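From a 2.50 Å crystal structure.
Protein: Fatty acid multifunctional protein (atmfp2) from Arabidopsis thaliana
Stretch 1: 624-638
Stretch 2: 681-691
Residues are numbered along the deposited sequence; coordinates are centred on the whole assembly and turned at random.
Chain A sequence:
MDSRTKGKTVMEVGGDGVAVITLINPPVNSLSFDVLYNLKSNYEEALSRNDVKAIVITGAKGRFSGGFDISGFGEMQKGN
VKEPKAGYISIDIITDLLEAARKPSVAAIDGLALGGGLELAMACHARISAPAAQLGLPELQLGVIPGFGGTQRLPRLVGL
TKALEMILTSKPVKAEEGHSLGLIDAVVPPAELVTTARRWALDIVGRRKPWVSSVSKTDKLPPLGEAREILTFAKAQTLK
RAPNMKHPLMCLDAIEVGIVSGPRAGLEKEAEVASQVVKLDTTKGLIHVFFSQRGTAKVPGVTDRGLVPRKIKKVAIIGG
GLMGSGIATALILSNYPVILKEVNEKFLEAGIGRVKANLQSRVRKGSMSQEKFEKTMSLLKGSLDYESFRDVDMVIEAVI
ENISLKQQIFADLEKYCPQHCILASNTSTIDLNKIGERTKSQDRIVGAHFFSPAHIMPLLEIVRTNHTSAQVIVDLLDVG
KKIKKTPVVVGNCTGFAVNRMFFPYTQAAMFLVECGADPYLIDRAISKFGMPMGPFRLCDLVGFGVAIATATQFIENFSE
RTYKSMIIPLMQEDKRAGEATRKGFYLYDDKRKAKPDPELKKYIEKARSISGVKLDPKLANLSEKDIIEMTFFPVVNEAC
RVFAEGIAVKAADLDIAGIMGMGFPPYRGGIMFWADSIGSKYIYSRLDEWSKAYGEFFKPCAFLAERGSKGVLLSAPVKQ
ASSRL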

# COMPACT_ATOMS: atom_id res chain seq x y z
N GLU A 624 -18.39 22.26 -2.01
CA GLU A 624 -17.23 21.37 -1.94
C GLU A 624 -17.51 20.07 -2.67
O GLU A 624 -16.63 19.50 -3.31
CB GLU A 624 -16.84 21.10 -0.49
CG GLU A 624 -16.10 22.24 0.18
CD GLU A 624 -15.57 21.87 1.55
OE1 GLU A 624 -15.71 20.69 1.94
OE2 GLU A 624 -15.01 22.75 2.24
N LYS A 625 -18.75 19.59 -2.58
CA LYS A 625 -19.16 18.40 -3.31
C LYS A 625 -19.03 18.63 -4.81
O LYS A 625 -18.56 17.76 -5.54
CB LYS A 625 -20.61 18.02 -2.96
CG LYS A 625 -21.15 16.87 -3.78
CD LYS A 625 -22.60 16.57 -3.44
CE LYS A 625 -23.11 15.37 -4.23
NZ LYS A 625 -24.54 15.06 -3.95
N ASP A 626 -19.45 19.81 -5.26
CA ASP A 626 -19.41 20.16 -6.67
C ASP A 626 -17.99 20.33 -7.19
O ASP A 626 -17.66 19.88 -8.28
CB ASP A 626 -20.22 21.44 -6.93
CG ASP A 626 -21.71 21.24 -6.70
OD1 ASP A 626 -22.14 20.07 -6.66
OD2 ASP A 626 -22.44 22.25 -6.58
N ILE A 627 -17.14 20.99 -6.40
CA ILE A 627 -15.73 21.12 -6.76
C ILE A 627 -15.14 19.74 -7.01
O ILE A 627 -14.58 19.48 -8.08
CB ILE A 627 -14.92 21.81 -5.65
CG1 ILE A 627 -15.20 23.31 -5.61
CG2 ILE A 627 -13.43 21.56 -5.86
CD1 ILE A 627 -14.43 24.04 -4.53
N ILE A 628 -15.28 18.87 -6.03
CA ILE A 628 -14.81 17.50 -6.14
C ILE A 628 -15.42 16.81 -7.36
O ILE A 628 -14.71 16.21 -8.16
CB ILE A 628 -15.13 16.69 -4.87
CG1 ILE A 628 -14.31 17.22 -3.69
CG2 ILE A 628 -14.84 15.22 -5.09
CD1 ILE A 628 -14.72 16.65 -2.35
N GLU A 629 -16.74 16.92 -7.50
CA GLU A 629 -17.44 16.22 -8.57
C GLU A 629 -17.04 16.68 -9.97
O GLU A 629 -17.01 15.88 -10.91
CB GLU A 629 -18.96 16.31 -8.39
CG GLU A 629 -19.50 15.41 -7.29
CD GLU A 629 -20.98 15.14 -7.43
OE1 GLU A 629 -21.64 15.81 -8.25
OE2 GLU A 629 -21.49 14.24 -6.72
N MET A 630 -16.73 17.97 -10.12
CA MET A 630 -16.34 18.51 -11.41
C MET A 630 -14.86 18.29 -11.69
O MET A 630 -14.40 18.44 -12.83
CB MET A 630 -16.67 20.01 -11.50
CG MET A 630 -18.15 20.33 -11.38
SD MET A 630 -18.54 22.03 -11.85
CE MET A 630 -18.26 21.96 -13.62
N THR A 631 -14.11 17.92 -10.66
CA THR A 631 -12.68 17.72 -10.79
C THR A 631 -12.32 16.25 -10.92
O THR A 631 -11.28 15.90 -11.48
CB THR A 631 -11.93 18.34 -9.59
OG1 THR A 631 -12.15 19.75 -9.56
CG2 THR A 631 -10.44 18.08 -9.69
N PHE A 632 -13.19 15.38 -10.42
CA PHE A 632 -12.89 13.95 -10.37
C PHE A 632 -13.69 13.10 -11.36
O PHE A 632 -13.21 12.07 -11.83
CB PHE A 632 -13.07 13.42 -8.95
CG PHE A 632 -11.89 13.66 -8.07
CD1 PHE A 632 -10.78 12.85 -8.15
CD2 PHE A 632 -11.89 14.71 -7.18
CE1 PHE A 632 -9.68 13.08 -7.34
CE2 PHE A 632 -10.79 14.94 -6.36
CZ PHE A 632 -9.69 14.13 -6.44
N PHE A 633 -14.91 13.52 -11.67
CA PHE A 633 -15.73 12.80 -12.63
C PHE A 633 -15.08 12.76 -14.02
O PHE A 633 -15.16 11.74 -14.71
CB PHE A 633 -17.14 13.39 -12.69
CG PHE A 633 -18.04 12.91 -11.58
CD1 PHE A 633 -17.51 12.55 -10.35
CD2 PHE A 633 -19.41 12.84 -11.76
CE1 PHE A 633 -18.33 12.12 -9.33
CE2 PHE A 633 -20.23 12.41 -10.74
CZ PHE A 633 -19.69 12.05 -9.52
N PRO A 634 -14.44 13.86 -14.44
CA PRO A 634 -13.67 13.81 -15.69
C PRO A 634 -12.51 12.82 -15.60
O PRO A 634 -12.11 12.26 -16.62
CB PRO A 634 -13.14 15.24 -15.82
CG PRO A 634 -14.13 16.07 -15.08
CD PRO A 634 -14.55 15.23 -13.92
N VAL A 635 -11.97 12.61 -14.40
CA VAL A 635 -10.94 11.60 -14.20
C VAL A 635 -11.53 10.20 -14.33
O VAL A 635 -10.93 9.32 -14.94
CB VAL A 635 -10.23 11.75 -12.84
CG1 VAL A 635 -9.37 10.53 -12.56
CG2 VAL A 635 -9.39 13.01 -12.81
N VAL A 636 -12.71 9.99 -13.75
CA VAL A 636 -13.43 8.74 -13.91
C VAL A 636 -13.64 8.50 -15.40
O VAL A 636 -13.39 7.40 -15.91
CB VAL A 636 -14.81 8.77 -13.23
CG1 VAL A 636 -15.60 7.52 -13.59
CG2 VAL A 636 -14.66 8.90 -11.73
N ASN A 637 -14.10 9.54 -16.09
CA ASN A 637 -14.34 9.48 -17.52
C ASN A 637 -13.11 8.98 -18.27
O ASN A 637 -13.21 8.15 -19.18
CB ASN A 637 -14.74 10.86 -18.03
CG ASN A 637 -15.40 10.81 -19.39
OD1 ASN A 637 -15.85 9.75 -19.84
ND2 ASN A 637 -15.47 11.96 -20.06
N GLU A 638 -11.94 9.47 -17.87
CA GLU A 638 -10.69 9.12 -18.54
C GLU A 638 -10.25 7.72 -18.15
O GLU A 638 -9.73 6.97 -18.98
CB GLU A 638 -9.60 10.14 -18.19
CG GLU A 638 -8.36 10.03 -19.06
CD GLU A 638 -8.65 10.28 -20.53
OE1 GLU A 638 -9.49 11.16 -20.83
OE2 GLU A 638 -8.04 9.61 -21.38
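Stretch 2, residues 681-691: KYIYSRLDEWS

Stretch 2 packs across stretch 1 as one helix on another, in a largely apolar contact centred on Phe 633 and closed at one side by a single hydrogen bond. Residues 681-691 are helical throughout, and their axis passes 10.6 Å from that of helix 624-638 at a signed crossing angle of -107°, so the two run closer to perpendicular than to antiparallel. The backbones come nearest where the CA atoms of Phe 633 and Ile 683 lie 6.7 Å apart.

Here the side chain of Phe 633 enters a hole formed by Tyr 682, Ile 683, Leu 687 and Trp 690, residues brought together on one side by the helical repeat. Ile 683 lays its CG1 over the face of the phenyl ring, 3.5 Å from Phe 633 CE2, while Tyr 682 CE2 meets the ring edge 3.7 Å from that same CE2. Leu 687, with its branched, apolar end, reaches Asn 637 CB with its CD2 at 3.9 Å.

Trp 690 offers a broad surface to Met 630, whose unbranched chain lies against the indole face, with CG 3.5 Å from Trp 690 CZ2. Tyr 682 combines an apolar ring with a polar tip: its OH donates a hydrogen bond to Glu 629 OE1 at 3.0 Å, giving the buried carboxylate a partner.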

# COMPACT_ATOMS: atom_id res chain seq x y z
N LYS A 681 -24.93 5.78 -13.52
CA LYS A 681 -26.06 6.56 -14.02
C LYS A 681 -25.98 8.01 -13.54
O LYS A 681 -26.24 8.94 -14.31
CB LYS A 681 -27.39 5.93 -13.60
CG LYS A 681 -28.58 6.40 -14.41
CD LYS A 681 -29.75 5.44 -14.28
CE LYS A 681 -30.83 5.75 -15.30
NZ LYS A 681 -31.91 4.72 -15.30
N TYR A 682 -25.61 8.20 -12.28
CA TYR A 682 -25.41 9.54 -11.73
C TYR A 682 -24.25 10.24 -12.43
O TYR A 682 -24.43 11.30 -13.03
CB TYR A 682 -25.14 9.46 -10.23
CG TYR A 682 -24.91 10.80 -9.57
CD1 TYR A 682 -25.95 11.47 -8.94
CD2 TYR A 682 -23.66 11.39 -9.58
CE1 TYR A 682 -25.74 12.70 -8.33
CE2 TYR A 682 -23.44 12.62 -8.98
CZ TYR A 682 -24.49 13.27 -8.36
OH TYR A 682 -24.28 14.49 -7.76
N ILE A 683 -23.06 9.65 -12.34
CA ILE A 683 -21.87 10.21 -12.97
C ILE A 683 -22.12 10.56 -14.44
O ILE A 683 -21.67 11.59 -14.92
CB ILE A 683 -20.67 9.24 -12.87
CG1 ILE A 683 -20.33 8.97 -11.40
CG2 ILE A 683 -19.46 9.80 -13.60
CD1 ILE A 683 -19.11 8.10 -11.21
N TYR A 684 -22.84 9.68 -15.13
CA TYR A 684 -23.19 9.91 -16.53
C TYR A 684 -24.10 11.13 -16.67
O TYR A 684 -23.76 12.09 -17.36
CB TYR A 684 -23.87 8.67 -17.11
CG TYR A 684 -24.45 8.86 -18.50
CD1 TYR A 684 -23.64 9.14 -19.58
CD2 TYR A 684 -25.82 8.74 -18.72
CE1 TYR A 684 -24.16 9.31 -20.85
CE2 TYR A 684 -26.35 8.90 -19.98
CZ TYR A 684 -25.52 9.19 -21.05
OH TYR A 684 -26.05 9.35 -22.31
N SER A 685 -25.24 11.08 -16.00
CA SER A 685 -26.22 12.16 -16.06
C SER A 685 -25.61 13.51 -15.71
O SER A 685 -25.92 14.52 -16.34
CB SER A 685 -27.40 11.86 -15.12
OG SER A 685 -28.31 12.94 -15.09
N ARG A 686 -24.74 13.52 -14.71
CA ARG A 686 -24.11 14.75 -14.25
C ARG A 686 -23.02 15.22 -15.21
O ARG A 686 -22.83 16.42 -15.41
CB ARG A 686 -23.52 14.55 -12.85
CG ARG A 686 -23.04 15.82 -12.18
CD ARG A 686 -24.16 16.52 -11.41
NE ARG A 686 -25.25 16.94 -12.27
CZ ARG A 686 -26.40 16.29 -12.40
NH1 ARG A 686 -26.61 15.17 -11.71
NH2 ARG A 686 -27.34 16.74 -13.21
N LEU A 687 -22.32 14.26 -15.82
CA LEU A 687 -21.21 14.57 -16.71
C LEU A 687 -21.71 15.05 -18.07
O LEU A 687 -20.98 15.71 -18.81
CB LEU A 687 -20.31 13.34 -16.87
CG LEU A 687 -18.81 13.55 -17.10
CD1 LEU A 687 -18.29 14.78 -16.38
CD2 LEU A 687 -18.04 12.31 -16.66
N ASP A 688 -22.96 14.73 -18.39
CA ASP A 688 -23.57 15.17 -19.64
C ASP A 688 -24.10 16.59 -19.50
O ASP A 688 -23.99 17.40 -20.42
CB ASP A 688 -24.70 14.22 -20.06
CG ASP A 688 -25.26 14.56 -21.42
OD1 ASP A 688 -24.63 15.35 -22.15
OD2 ASP A 688 -26.33 14.03 -21.78
N GLU A 689 -24.69 16.88 -18.34
CA GLU A 689 -25.20 18.22 -18.07
C GLU A 689 -24.09 19.25 -18.23
O GLU A 689 -24.34 20.37 -18.68
CB GLU A 689 -25.78 18.30 -16.65
CG GLU A 689 -27.04 17.46 -16.45
N TRP A 690 -22.87 18.86 -17.88
CA TRP A 690 -21.73 19.76 -18.00
C TRP A 690 -21.23 19.84 -19.43
O TRP A 690 -20.83 20.90 -19.91
CB TRP A 690 -20.59 19.32 -17.07
CG TRP A 690 -20.97 19.32 -15.62
CD1 TRP A 690 -21.89 20.13 -15.02
CD2 TRP A 690 -20.42 18.49 -14.59
NE1 TRP A 690 -21.96 19.84 -13.68
CE2 TRP A 690 -21.07 18.84 -13.39
CE3 TRP A 690 -19.46 17.48 -14.57
CZ2 TRP A 690 -20.77 18.22 -12.18
CZ3 TRP A 690 -19.17 16.86 -13.37
CH2 TRP A 690 -19.82 17.24 -12.19
N SER A 691 -21.25 18.70 -20.13
CA SER A 691 -20.85 18.66 -21.53
C SER A 691 -21.72 19.60 -22.35
O SER A 691 -21.23 20.30 -23.24
CB SER A 691 -20.95 17.24 -22.07
OG SER A 691 -20.55 17.19 -23.43